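Uncharacterized metal-dependent hydrolase (PDB 3IGH) is uncharacterised but probably hydrolyses carbon-nitrogen bonds other than peptide bonds, as a metal-dependent member of the amidohydrolase family. Local coordinates at residues 71-76 / 195-200; 130-135 / 167-172; 213-218 / 256-261; 238-243 / 305-310; 364-369 / 412-417. All coordinates share one frame; numbering follows the deposited sequence.

Overall arrangement
Interaction 1 is the first to open. It closes a long loop by joining helix 70-78 to helix 183-199. Interaction 2 falls within that loop and ties strand 129-133 to helix 166-180, which leads directly into helix 183-199. Interactions 3 and 4 come next and cross, since their segments alternate along the chain. Interaction 3 joins helix 212-223 to strand 256-264, and interaction 4 joins helix 237-246 to the turn before strand 310-315. They also touch through backbone pairing of Ala259 and Val261 with Asp310, and both meet the second subunit. Interaction 5 follows in series. It pairs helices 364-367 and 408-417 on the other side of the chain's centre from interactions 3 and 4.

Interaction 1 (71-76 / 195-200); sequences DELGMS and EHLLDL. With SO4 (sulfate ion), chain J.
A single methyl of Leu73, CD2, meets two consecutive residues of the other helix: it packs into Leu197 and touches the ring of His196, which binds a sulfate. At Leu197 the methyl meets the branch itself. It lies 3.9 Å from Leu197 CG, and Leu197 CD1 is equally close. Leu197 CD2 is only slightly farther, so the methyl rests over the fork of the side chain. The ring of His196 is touched through its CD2, 4.2 Å from Leu73 CD2. The contact is between two helices. Helix 70-78 follows strand 58-68 and helix 183-199 leads into strand 202-210. These two strands pair in parallel, consistent with the TIM barrel of the amidohydrolase family, and the contact joins their helices. Leu197 also packs on Val202 and Val205 of strand 202-210. The His196 ring swings out with CG opposite the backbone N (chi1 -178°). This sends NE2 toward sulfate O4, which accepts a hydrogen bond of 3.0 Å from His196 NE2 at 153°. The oxygen sits at the ring edge, near its plane. The sulfate, probably from the crystallisation liquor, is also held by the backbone N of Ala406. An alanine here removes the imidazole, which would probably leave the sulfate more weakly held and open a gap beside Leu73 CD2. Leu73 CD1 approaches sulfate O3 at 4.0 Å.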
# COMPACT_ATOMS: atom_id res chain seq x y z
N ASP A 71 18.83 5.60 -1.65
CA ASP A 71 19.81 4.53 -1.44
C ASP A 71 21.25 5.00 -1.73
O ASP A 71 22.17 4.72 -0.95
CB ASP A 71 19.46 3.28 -2.25
CG ASP A 71 19.26 3.56 -3.75
OD1 ASP A 71 19.16 4.73 -4.19
OD2 ASP A 71 19.20 2.57 -4.50
N GLU A 72 21.43 5.73 -2.82
CA GLU A 72 22.73 6.26 -3.19
C GLU A 72 23.22 7.32 -2.21
O GLU A 72 24.41 7.42 -1.96
CB GLU A 72 22.72 6.82 -4.60
CG GLU A 72 22.58 5.75 -5.68
CD GLU A 72 22.40 6.35 -7.08
OE1 GLU A 72 22.61 7.57 -7.26
OE2 GLU A 72 22.04 5.58 -8.00
N LEU A 73 22.29 8.09 -1.64
CA LEU A 73 22.66 9.09 -0.63
C LEU A 73 23.21 8.39 0.62
O LEU A 73 24.24 8.79 1.16
CB LEU A 73 21.48 10.00 -0.27
CG LEU A 73 21.68 10.98 0.90
CD1 LEU A 73 22.88 11.90 0.69
CD2 LEU A 73 20.40 11.81 1.15
N GLY A 74 22.52 7.35 1.06
CA GLY A 74 22.99 6.51 2.17
C GLY A 74 24.38 5.94 1.92
O GLY A 74 25.22 6.02 2.81
N MET A 75 24.61 5.41 0.72
CA MET A 75 25.91 4.85 0.33
C MET A 75 26.99 5.93 0.38
O MET A 75 28.07 5.70 0.94
CB MET A 75 25.87 4.18 -1.06
CG MET A 75 27.29 3.89 -1.65
SD MET A 75 27.46 2.61 -2.93
CE MET A 75 26.95 1.18 -1.99
N SER A 76 26.68 7.10 -0.20
CA SER A 76 27.61 8.23 -0.27
C SER A 76 28.05 8.71 1.12
O SER A 76 29.20 9.08 1.32
CB SER A 76 26.97 9.39 -1.04
OG SER A 76 27.84 10.50 -1.14
N GLU A 195 17.62 10.10 7.86
CA GLU A 195 17.99 10.85 9.06
C GLU A 195 18.80 12.10 8.70
O GLU A 195 18.62 13.14 9.33
CB GLU A 195 18.69 9.96 10.12
CG GLU A 195 20.08 9.44 9.79
CD GLU A 195 20.57 8.36 10.76
OE1 GLU A 195 21.81 8.22 10.92
OE2 GLU A 195 19.72 7.65 11.35
N HIS A 196 19.63 11.98 7.67
CA HIS A 196 20.37 13.11 7.10
C HIS A 196 19.41 14.16 6.54
O HIS A 196 19.56 15.36 6.81
CB HIS A 196 21.31 12.58 6.01
CG HIS A 196 22.17 13.64 5.37
ND1 HIS A 196 23.31 14.13 5.96
CD2 HIS A 196 22.06 14.26 4.17
CE1 HIS A 196 23.87 15.03 5.17
NE2 HIS A 196 23.13 15.13 4.07
N LEU A 197 18.41 13.71 5.78
CA LEU A 197 17.42 14.62 5.19
C LEU A 197 16.54 15.27 6.24
O LEU A 197 16.29 16.47 6.18
CB LEU A 197 16.55 13.88 4.15
CG LEU A 197 17.36 13.48 2.91
CD1 LEU A 197 16.64 12.40 2.13
CD2 LEU A 197 17.67 14.70 2.02
N LEU A 198 16.10 14.48 7.21
CA LEU A 198 15.24 14.97 8.29
C LEU A 198 15.97 16.07 9.09
O LEU A 198 15.37 17.10 9.42
CB LEU A 198 14.82 13.82 9.20
CG LEU A 198 13.60 13.94 10.12
CD1 LEU A 198 12.35 14.30 9.35
CD2 LEU A 198 13.40 12.63 10.86
N ASP A 199 17.25 15.86 9.36
CA ASP A 199 18.08 16.87 10.05
C ASP A 199 18.23 18.16 9.25
O ASP A 199 18.47 19.22 9.83
CB ASP A 199 19.46 16.31 10.40
CG ASP A 199 19.42 15.33 11.57
OD1 ASP A 199 18.37 15.22 12.24
OD2 ASP A 199 20.45 14.65 11.81
N LEU A 200 18.07 18.07 7.93
CA LEU A 200 18.13 19.22 7.05
C LEU A 200 16.78 19.91 6.84
O LEU A 200 16.70 20.92 6.14
CB LEU A 200 18.74 18.80 5.70
CG LEU A 200 20.26 18.62 5.71
CD1 LEU A 200 20.73 17.87 4.47
CD2 LEU A 200 20.94 19.98 5.83
S SO4 J . 25.66 15.80 1.34
O1 SO4 J . 26.22 15.41 2.63
O2 SO4 J . 26.43 16.93 0.81
O3 SO4 J . 25.74 14.69 0.40
O4 SO4 J . 24.27 16.20 1.53

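Interaction 2 (130-135 / 167-172); sequences FIYRKC and KSLEEA. With SO4 (sulfate ion), chain P.
Leu169 and Ala172, about one helical turn apart, meet the rings of Phe130 and Tyr132 on the strand. Before them on the helix, Lys167 takes another course. Its chain is extended until it bends at the last torsion (chi4 67°), and NZ binds a sulfate, with Lys167 NZ 2.8 Å from O1. The ion, probably from the crystallisation liquor, is also held by Lys155 N. Leu169 then carries much of the contact with one methyl. Its CD1 lies 3.9 Å from Phe130 CZ, at the edge of that ring and near its plane. The same Leu169 CD1 is 4.1 Å from Tyr132 CE1, which it meets obliquely. The two rings are fitted to each other on the strand: Phe130 CE2 stands 3.5 Å above the plane of the Tyr132 ring, offset toward its rim. Ala172 closes the row, its CB 4.1 Å from Phe130 CE1. Its small side chain lets the Phe130 ring come near the helix backbone. The axes of the short strand and helix segments come within 12.2 Å, with 134° between their N-to-C directions. Strand 129-133 lies between strands 103-108 and 138-141, and helix 166-180 rests on this sheet. Phe130 continues the packing to Phe104, Ala139 and Ala141 of those strands and to Ile176 farther along the helix.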
# COMPACT_ATOMS: atom_id res chain seq x y z
N PHE A 130 36.16 -1.10 -3.72
CA PHE A 130 35.72 -0.59 -5.01
C PHE A 130 35.77 0.94 -4.91
O PHE A 130 35.07 1.54 -4.09
CB PHE A 130 34.29 -1.07 -5.29
CG PHE A 130 33.78 -0.71 -6.66
CD1 PHE A 130 34.01 -1.55 -7.74
CD2 PHE A 130 33.06 0.46 -6.87
CE1 PHE A 130 33.54 -1.25 -9.00
CE2 PHE A 130 32.58 0.78 -8.14
CZ PHE A 130 32.82 -0.08 -9.20
N ILE A 131 36.62 1.58 -5.72
CA ILE A 131 36.82 3.04 -5.58
C ILE A 131 36.56 3.82 -6.87
O ILE A 131 37.24 3.62 -7.89
CB ILE A 131 38.19 3.43 -4.94
CG1 ILE A 131 39.39 2.86 -5.72
CG2 ILE A 131 38.24 2.98 -3.48
CD1 ILE A 131 40.73 3.51 -5.35
N TYR A 132 35.58 4.71 -6.81
CA TYR A 132 35.24 5.55 -7.94
C TYR A 132 36.24 6.69 -8.08
O TYR A 132 36.60 7.33 -7.10
CB TYR A 132 33.87 6.18 -7.74
CG TYR A 132 32.70 5.26 -7.95
CD1 TYR A 132 32.26 4.95 -9.24
CD2 TYR A 132 32.01 4.72 -6.87
CE1 TYR A 132 31.16 4.11 -9.45
CE2 TYR A 132 30.92 3.88 -7.06
CZ TYR A 132 30.50 3.58 -8.35
OH TYR A 132 29.42 2.76 -8.53
N ARG A 133 36.67 6.92 -9.32
CA ARG A 133 37.37 8.15 -9.67
C ARG A 133 36.40 9.32 -9.55
O ARG A 133 35.19 9.14 -9.68
CB ARG A 133 37.89 8.09 -11.11
CG ARG A 133 38.87 9.22 -11.48
CD ARG A 133 39.27 9.21 -12.95
NE ARG A 133 40.07 10.40 -13.25
CZ ARG A 133 39.58 11.56 -13.67
NH1 ARG A 133 38.28 11.72 -13.88
NH2 ARG A 133 40.40 12.58 -13.90
N LYS A 134 36.94 10.50 -9.26
CA LYS A 134 36.27 11.78 -9.47
C LYS A 134 35.44 11.72 -10.76
O LYS A 134 35.93 11.26 -11.80
CB LYS A 134 37.35 12.87 -9.56
CG LYS A 134 36.87 14.29 -9.69
CD LYS A 134 37.99 15.19 -10.21
CE LYS A 134 38.08 15.15 -11.74
NZ LYS A 134 38.91 16.26 -12.27
N CYS A 135 34.17 12.14 -10.67
CA CYS A 135 33.21 12.15 -11.81
C CYS A 135 32.53 10.81 -12.12
O CYS A 135 31.65 10.76 -12.99
CB CYS A 135 33.79 12.79 -13.09
SG CYS A 135 34.48 14.45 -12.82
N LYS A 167 31.18 0.53 -20.35
CA LYS A 167 30.10 -0.43 -20.16
C LYS A 167 30.41 -1.49 -19.10
O LYS A 167 29.49 -2.09 -18.54
CB LYS A 167 29.64 -1.07 -21.47
CG LYS A 167 30.61 -2.02 -22.12
CD LYS A 167 29.99 -2.63 -23.38
CE LYS A 167 31.01 -3.37 -24.22
NZ LYS A 167 31.54 -4.59 -23.55
N SER A 168 31.70 -1.70 -18.81
CA SER A 168 32.10 -2.57 -17.70
C SER A 168 31.76 -1.95 -16.34
O SER A 168 31.47 -2.67 -15.38
CB SER A 168 33.58 -2.91 -17.77
OG SER A 168 33.86 -3.68 -18.92
N LEU A 169 31.81 -0.62 -16.27
CA LEU A 169 31.41 0.11 -15.06
C LEU A 169 29.90 0.06 -14.89
O LEU A 169 29.40 -0.05 -13.76
CB LEU A 169 31.91 1.56 -15.09
CG LEU A 169 31.61 2.32 -13.78
CD1 LEU A 169 32.34 1.69 -12.60
CD2 LEU A 169 31.97 3.77 -13.92
N GLU A 170 29.20 0.17 -16.02
CA GLU A 170 27.75 0.00 -16.06
C GLU A 170 27.37 -1.39 -15.54
O GLU A 170 26.41 -1.54 -14.78
CB GLU A 170 27.26 0.20 -17.50
CG GLU A 170 25.75 0.09 -17.73
CD GLU A 170 25.38 0.09 -19.21
OE1 GLU A 170 26.15 0.64 -20.03
OE2 GLU A 170 24.32 -0.48 -19.55
N GLU A 171 28.14 -2.40 -15.95
CA GLU A 171 27.92 -3.77 -15.48
C GLU A 171 28.22 -3.88 -13.99
O GLU A 171 27.42 -4.44 -13.24
CB GLU A 171 28.77 -4.78 -16.27
CG GLU A 171 28.51 -6.24 -15.88
CD GLU A 171 29.52 -7.22 -16.46
OE1 GLU A 171 30.71 -6.86 -16.61
OE2 GLU A 171 29.12 -8.37 -16.75
N ALA A 172 29.34 -3.32 -13.56
CA ALA A 172 29.74 -3.35 -12.15
C ALA A 172 28.70 -2.71 -11.24
O ALA A 172 28.41 -3.25 -10.17
CB ALA A 172 31.10 -2.69 -11.96
S SO4 P . 34.46 -5.87 -26.16
O1 SO4 P . 33.75 -4.91 -25.32
O2 SO4 P . 35.82 -6.06 -25.66
O3 SO4 P . 33.77 -7.15 -26.14
O4 SO4 P . 34.51 -5.35 -27.52

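Interaction 3 (213-218 / 256-261); sequences KALRAL and LTIAGV
With CG opposite its carbonyl carbon (chi1 -72°), Leu218 meets Leu256, whose CG lies opposite its backbone N (chi1 178°) and whose methyls thereby reach the helix; the two side chains cross at about a right angle. The contact fits the outer layer of a TIM barrel, as expected for an amidohydrolase: helix 212-223 packs on strand 256-264. Parallel strand 230-235 lies between that strand and 202-210, which precedes the helix. Leu256 CD1 is 4.0 Å from Leu218 CB and touches Leu218 CD1 as well. One helical turn earlier, Leu215 meets Ile258 by their terminal methyls, with CD1 to CD1 at 3.8 Å, again at about a right angle. Leu243 of helix 237-246 packs against both Leu215 and Ile258. Ile258 also touches Phe251 of the second subunit, so this core reaches the subunit interface. The other methyl of Leu256, CD2, lies against the helix backbone, 3.9 Å from Leu218 O.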
# COMPACT_ATOMS: atom_id res chain seq x y z
N LYS A 213 15.64 -4.41 -4.73
CA LYS A 213 16.03 -4.45 -3.32
C LYS A 213 15.73 -3.18 -2.53
O LYS A 213 15.43 -3.25 -1.33
CB LYS A 213 17.49 -4.84 -3.18
CG LYS A 213 17.75 -6.26 -3.57
CD LYS A 213 19.16 -6.70 -3.27
CE LYS A 213 19.33 -8.17 -3.62
NZ LYS A 213 20.74 -8.60 -3.52
N ALA A 214 15.84 -2.02 -3.18
CA ALA A 214 15.44 -0.76 -2.55
C ALA A 214 13.94 -0.80 -2.24
O ALA A 214 13.53 -0.36 -1.17
CB ALA A 214 15.77 0.44 -3.43
N LEU A 215 13.14 -1.33 -3.17
CA LEU A 215 11.71 -1.47 -2.92
C LEU A 215 11.41 -2.41 -1.76
O LEU A 215 10.58 -2.08 -0.91
CB LEU A 215 10.94 -1.87 -4.18
CG LEU A 215 9.40 -1.90 -4.02
CD1 LEU A 215 8.83 -0.56 -3.53
CD2 LEU A 215 8.70 -2.35 -5.30
N ARG A 216 12.09 -3.56 -1.69
CA ARG A 216 11.94 -4.48 -0.54
C ARG A 216 12.27 -3.79 0.78
O ARG A 216 11.58 -3.98 1.78
CB ARG A 216 12.84 -5.71 -0.69
CG ARG A 216 12.41 -6.68 -1.77
CD ARG A 216 13.32 -7.90 -1.70
NE ARG A 216 12.97 -8.89 -2.70
CZ ARG A 216 12.10 -9.88 -2.49
NH1 ARG A 216 11.84 -10.74 -3.46
NH2 ARG A 216 11.51 -10.02 -1.31
N ALA A 217 13.35 -3.00 0.78
CA ALA A 217 13.77 -2.23 1.95
C ALA A 217 12.71 -1.21 2.36
O ALA A 217 12.39 -1.06 3.54
CB ALA A 217 15.10 -1.54 1.66
N LEU A 218 12.17 -0.49 1.37
CA LEU A 218 11.13 0.50 1.63
C LEU A 218 9.87 -0.12 2.24
O LEU A 218 9.33 0.43 3.21
CB LEU A 218 10.78 1.29 0.36
CG LEU A 218 11.81 2.30 -0.17
CD1 LEU A 218 11.40 2.78 -1.55
CD2 LEU A 218 11.99 3.48 0.81
N LEU A 256 5.09 5.58 2.83
CA LEU A 256 5.48 5.14 1.50
C LEU A 256 4.32 5.21 0.51
O LEU A 256 3.22 4.70 0.78
CB LEU A 256 6.01 3.69 1.56
CG LEU A 256 6.44 3.02 0.25
CD1 LEU A 256 7.66 3.73 -0.37
CD2 LEU A 256 6.73 1.53 0.47
N THR A 257 4.58 5.84 -0.63
CA THR A 257 3.68 5.82 -1.77
C THR A 257 4.37 5.12 -2.93
O THR A 257 5.49 5.50 -3.32
CB THR A 257 3.32 7.26 -2.23
OG1 THR A 257 2.85 8.01 -1.11
CG2 THR A 257 2.25 7.25 -3.34
N ILE A 258 3.73 4.10 -3.49
CA ILE A 258 4.15 3.56 -4.79
C ILE A 258 3.62 4.58 -5.78
O ILE A 258 2.41 4.66 -5.99
CB ILE A 258 3.58 2.14 -5.05
CG1 ILE A 258 3.88 1.21 -3.86
CG2 ILE A 258 4.11 1.56 -6.38
CD1 ILE A 258 5.38 1.11 -3.48
N ALA A 259 4.50 5.40 -6.34
CA ALA A 259 4.08 6.62 -7.04
C ALA A 259 4.14 6.54 -8.57
O ALA A 259 3.27 7.07 -9.25
CB ALA A 259 4.91 7.83 -6.54
N GLY A 260 5.18 5.92 -9.11
CA GLY A 260 5.39 5.99 -10.55
C GLY A 260 6.54 5.15 -11.07
O GLY A 260 7.08 4.32 -10.36
N VAL A 261 6.88 5.39 -12.33
CA VAL A 261 8.04 4.77 -12.98
C VAL A 261 8.97 5.89 -13.46
O VAL A 261 8.51 6.99 -13.80
CB VAL A 261 7.61 3.85 -14.19
CG1 VAL A 261 6.99 4.67 -15.32
CG2 VAL A 261 8.79 3.02 -14.72

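Interaction 4 (238-243 / 305-310); sequences EVLDKL and RSLGLD. With SO4 (sulfate ion), chain C; SO4 (sulfate ion), chain S.
A Schellman motif ends helix 294-305 and sets Leu307 and Leu309 against Leu240 and Leu243 of helix 237-246. Gly308 is its C-prime residue, with the positive phi that favours glycine. Gly308 N bonds Arg305 O, closing a type I turn, and Leu309 N bonds Ala304 O. Two of the three apolar contacts meet at one methyl, Leu240 CD1. Leu240 CD1 lies 3.7 Å from Leu309 CD1, and Leu240 CD1 is 3.9 Å from Leu307 CD1. Leu240 runs alongside both, pointing the opposite way. Leu243 crosses Leu309 at a slant, CD1 to CD1 at 4.2 Å. Arg305 curls back over the turn, bent at chi2 and chi3, and holds it by its guanidinium. Arg305 NH2 gives a 2.9 Å bond to Leu309 O, well above the carbonyl plane (65°). A sulfate, like its neighbour probably from the crystallisation liquor, takes NE and NH1 side by side: Arg305 NE is 3.0 Å from O2, and Arg305 NH1 is 2.9 Å from O1. NH1 also makes two weak bonds to a second sulfate. A leucine in place of Arg305 takes away the guanidinium, so the turn would probably be less firmly held at the Leu309 carbonyl and the first sulfate less tightly bound. Leu240 also packs on Ile300 and Ala304 of helix 294-305. Leu309 reaches Ile258 of strand 256-264, which pairs with strand 310-315 beyond the turn, while Leu243 touches Ile246 of the second subunit.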
# COMPACT_ATOMS: atom_id res chain seq x y z
N GLU A 238 12.07 -2.37 -14.77
CA GLU A 238 12.16 -3.76 -14.37
C GLU A 238 11.27 -4.03 -13.16
O GLU A 238 10.58 -5.05 -13.10
CB GLU A 238 13.62 -4.15 -14.08
CG GLU A 238 14.55 -4.15 -15.31
CD GLU A 238 14.95 -2.75 -15.85
OE1 GLU A 238 15.37 -2.69 -17.02
OE2 GLU A 238 14.85 -1.73 -15.12
N VAL A 239 11.27 -3.11 -12.20
CA VAL A 239 10.37 -3.23 -11.05
C VAL A 239 8.91 -3.05 -11.45
O VAL A 239 8.04 -3.76 -10.94
CB VAL A 239 10.76 -2.28 -9.89
CG1 VAL A 239 9.72 -2.31 -8.78
CG2 VAL A 239 12.09 -2.71 -9.34
N LEU A 240 8.64 -2.15 -12.39
CA LEU A 240 7.28 -1.93 -12.88
C LEU A 240 6.67 -3.24 -13.41
O LEU A 240 5.50 -3.54 -13.14
CB LEU A 240 7.25 -0.83 -13.95
CG LEU A 240 5.93 -0.63 -14.72
CD1 LEU A 240 4.80 -0.25 -13.75
CD2 LEU A 240 6.08 0.42 -15.82
N ASP A 241 7.47 -4.03 -14.14
CA ASP A 241 7.01 -5.37 -14.60
C ASP A 241 6.53 -6.25 -13.46
O ASP A 241 5.54 -6.97 -13.59
CB ASP A 241 8.13 -6.10 -15.35
CG ASP A 241 8.40 -5.51 -16.72
OD1 ASP A 241 7.57 -4.72 -17.21
OD2 ASP A 241 9.46 -5.84 -17.31
N LYS A 242 7.24 -6.19 -12.34
CA LYS A 242 6.88 -6.98 -11.17
C LYS A 242 5.64 -6.43 -10.46
O LYS A 242 4.83 -7.21 -9.96
CB LYS A 242 8.06 -7.09 -10.21
CG LYS A 242 9.23 -7.86 -10.80
CD LYS A 242 10.25 -8.23 -9.74
CE LYS A 242 11.31 -9.16 -10.33
NZ LYS A 242 12.28 -9.62 -9.30
N LEU A 243 5.47 -5.11 -10.43
CA LEU A 243 4.24 -4.50 -9.92
C LEU A 243 3.04 -4.97 -10.72
O LEU A 243 2.02 -5.37 -10.15
CB LEU A 243 4.31 -2.97 -9.96
CG LEU A 243 5.38 -2.29 -9.11
CD1 LEU A 243 5.22 -0.78 -9.21
CD2 LEU A 243 5.32 -2.76 -7.66
N ARG A 305 0.51 3.74 -16.90
CA ARG A 305 -0.79 4.41 -16.88
C ARG A 305 -1.96 3.44 -16.67
O ARG A 305 -2.96 3.79 -16.06
CB ARG A 305 -0.99 5.25 -18.15
CG ARG A 305 -0.09 6.52 -18.22
CD ARG A 305 -0.17 7.31 -16.91
NE ARG A 305 -1.52 7.82 -16.66
CZ ARG A 305 -2.00 8.15 -15.46
NH1 ARG A 305 -3.23 8.63 -15.35
NH2 ARG A 305 -1.24 8.01 -14.37
N SER A 306 -1.78 2.20 -17.13
CA SER A 306 -2.76 1.13 -16.90
C SER A 306 -2.85 0.78 -15.41
O SER A 306 -3.81 0.14 -14.98
CB SER A 306 -2.44 -0.11 -17.74
OG SER A 306 -1.41 -0.92 -17.16
N LEU A 307 -1.86 1.21 -14.63
CA LEU A 307 -1.83 1.00 -13.17
C LEU A 307 -2.02 2.29 -12.38
O LEU A 307 -1.83 2.31 -11.17
CB LEU A 307 -0.51 0.31 -12.77
CG LEU A 307 -0.33 -1.15 -13.22
CD1 LEU A 307 1.14 -1.56 -13.12
CD2 LEU A 307 -1.22 -2.11 -12.42
N GLY A 308 -2.39 3.36 -13.08
CA GLY A 308 -2.59 4.68 -12.46
C GLY A 308 -1.31 5.29 -11.89
O GLY A 308 -1.37 6.15 -11.02
N LEU A 309 -0.17 4.82 -12.38
CA LEU A 309 1.14 5.29 -11.90
C LEU A 309 1.61 6.51 -12.67
O LEU A 309 1.32 6.66 -13.87
CB LEU A 309 2.18 4.16 -12.00
CG LEU A 309 2.07 3.03 -10.98
CD1 LEU A 309 2.87 1.85 -11.45
CD2 LEU A 309 2.53 3.48 -9.58
N ASP A 310 2.35 7.38 -11.98
CA ASP A 310 2.96 8.54 -12.62
C ASP A 310 4.12 8.10 -13.52
O ASP A 310 4.62 6.98 -13.42
CB ASP A 310 3.46 9.54 -11.56
CG ASP A 310 3.70 10.94 -12.13
OD1 ASP A 310 3.26 11.24 -13.26
OD2 ASP A 310 4.34 11.77 -11.43
S SO4 C . -4.49 8.10 -18.90
O1 SO4 C . -4.54 9.13 -17.87
O2 SO4 C . -3.10 7.81 -19.22
O3 SO4 C . -5.13 6.88 -18.42
O4 SO4 C . -5.18 8.59 -20.09
S SO4 S . -5.29 8.94 -12.50
O1 SO4 S . -6.05 9.16 -11.27
O2 SO4 S . -3.88 8.83 -12.17
O3 SO4 S . -5.72 7.70 -13.14
O4 SO4 S . -5.50 10.08 -13.40

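Interaction 5 (364-369 / 412-417); sequences FIISDW and VDAAVN
This is a small helix-to-helix packing contact, in which Ile365 and Ile366 of the short helix 364-367 rest on Ala414 of helix 408-417. The first helix follows strand 357-360 and the second comes after strand 395-397. These two strands pair in parallel, consistent with the TIM barrel of the family. The backbones come close, with the CA atoms of Ile365 and Ala414 6.8 Å apart, because alanine puts little between them. Ile366 reaches Ala414 by its terminal methyl: Ile366 CD1 is 3.8 Å from Ala414 CB. Ile366 has two conformers, so this distance holds for one of them. Ile365 approaches the backbone instead, with Ile365 CD1 3.9 Å from Ala414 O. Each isoleucine has CG1 opposite its carbonyl carbon, and CD1 of each extends to the second helix. On that helix, Asn417 ND2 donates to Asp413 OD1 at 2.6 Å. The bond is bent (133°). The acceptor lies in the amide plane of Asn417, but the donor stands above the carboxylate plane of Asp413. Glu479 lies near the same Asp413 oxygen, and these like charges may raise the affinity of one for a proton. Between the segments, methyls meet a methyl and a backbone carbonyl, so shape and the burial of apolar surface hold the contact, without directional bonds.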
# COMPACT_ATOMS: atom_id res chain seq x y z
N PHE A 364 22.79 22.53 -9.76
CA PHE A 364 23.56 22.21 -10.97
C PHE A 364 24.21 23.45 -11.61
O PHE A 364 25.25 23.33 -12.24
CB PHE A 364 22.69 21.51 -12.03
CG PHE A 364 22.55 20.01 -11.84
CD1 PHE A 364 21.96 19.48 -10.70
CD2 PHE A 364 23.00 19.13 -12.83
CE1 PHE A 364 21.81 18.08 -10.55
CE2 PHE A 364 22.87 17.75 -12.67
CZ PHE A 364 22.27 17.23 -11.53
N ILE A 365 23.60 24.63 -11.46
CA ILE A 365 24.21 25.91 -11.86
C ILE A 365 25.62 26.05 -11.26
O ILE A 365 26.57 26.44 -11.96
CB ILE A 365 23.34 27.12 -11.44
CG1 ILE A 365 22.05 27.16 -12.26
CG2 ILE A 365 24.10 28.45 -11.58
CD1 ILE A 365 20.99 28.04 -11.64
N ILE A 366 25.75 25.68 -9.99
CA ILE A 366 27.01 25.80 -9.27
C ILE A 366 28.01 24.72 -9.66
O ILE A 366 29.19 25.03 -9.90
CB ILE A 366 26.77 25.86 -7.74
CG1 ILE A 366 26.28 27.26 -7.38
CG2 ILE A 366 28.03 25.52 -6.94
CD1 ILE A 366 25.43 27.29 -6.17
N SER A 367 27.55 23.47 -9.74
CA SER A 367 28.44 22.33 -10.00
C SER A 367 28.90 22.25 -11.45
O SER A 367 30.06 21.90 -11.72
CB SER A 367 27.76 21.02 -9.59
OG SER A 367 27.63 20.94 -8.18
N ASP A 368 28.00 22.56 -12.38
CA ASP A 368 28.29 22.39 -13.80
C ASP A 368 28.97 23.63 -14.38
O ASP A 368 28.39 24.34 -15.22
CB ASP A 368 27.00 22.09 -14.59
CG ASP A 368 26.33 20.76 -14.18
OD1 ASP A 368 26.79 20.07 -13.24
OD2 ASP A 368 25.33 20.39 -14.84
N TRP A 369 30.22 23.87 -13.97
CA TRP A 369 30.98 25.05 -14.41
C TRP A 369 31.25 25.08 -15.91
O TRP A 369 31.41 26.15 -16.50
CB TRP A 369 32.28 25.20 -13.62
CG TRP A 369 33.19 23.98 -13.66
CD1 TRP A 369 33.28 22.99 -12.71
CD2 TRP A 369 34.13 23.63 -14.69
NE1 TRP A 369 34.22 22.05 -13.09
CE2 TRP A 369 34.77 22.44 -14.29
CE3 TRP A 369 34.52 24.24 -15.89
CZ2 TRP A 369 35.75 21.82 -15.07
CZ3 TRP A 369 35.50 23.63 -16.66
CH2 TRP A 369 36.09 22.43 -16.25
N VAL A 412 18.26 26.61 -2.57
CA VAL A 412 17.53 27.88 -2.54
C VAL A 412 18.46 29.01 -3.00
O VAL A 412 18.10 29.81 -3.87
CB VAL A 412 16.94 28.20 -1.14
CG1 VAL A 412 16.36 29.63 -1.08
CG2 VAL A 412 15.84 27.19 -0.79
N ASP A 413 19.67 29.04 -2.45
CA ASP A 413 20.64 30.07 -2.80
C ASP A 413 20.98 30.06 -4.30
O ASP A 413 21.09 31.12 -4.93
CB ASP A 413 21.91 29.93 -1.98
CG ASP A 413 22.76 31.20 -2.01
OD1 ASP A 413 22.22 32.29 -1.77
OD2 ASP A 413 23.97 31.10 -2.28
N ALA A 414 21.13 28.86 -4.85
CA ALA A 414 21.41 28.66 -6.27
C ALA A 414 20.32 29.22 -7.16
O ALA A 414 20.61 29.85 -8.17
CB ALA A 414 21.64 27.18 -6.55
N ALA A 415 19.06 29.01 -6.79
CA ALA A 415 17.93 29.53 -7.56
C ALA A 415 17.81 31.04 -7.46
O ALA A 415 17.45 31.70 -8.44
CB ALA A 415 16.64 28.87 -7.11
N VAL A 416 18.09 31.58 -6.28
CA VAL A 416 17.94 33.01 -6.02
C VAL A 416 19.13 33.79 -6.60
O VAL A 416 18.93 34.80 -7.27
CB VAL A 416 17.72 33.31 -4.50
CG1 VAL A 416 17.71 34.83 -4.21
CG2 VAL A 416 16.39 32.70 -4.03
N ASN A 417 20.34 33.29 -6.39
CA ASN A 417 21.56 34.02 -6.76
C ASN A 417 22.33 33.52 -7.97
O ASN A 417 23.30 34.16 -8.40
CB ASN A 417 22.48 34.13 -5.54
CG ASN A 417 21.85 34.93 -4.43
OD1 ASN A 417 21.32 36.01 -4.66
ND2 ASN A 417 21.87 34.40 -3.22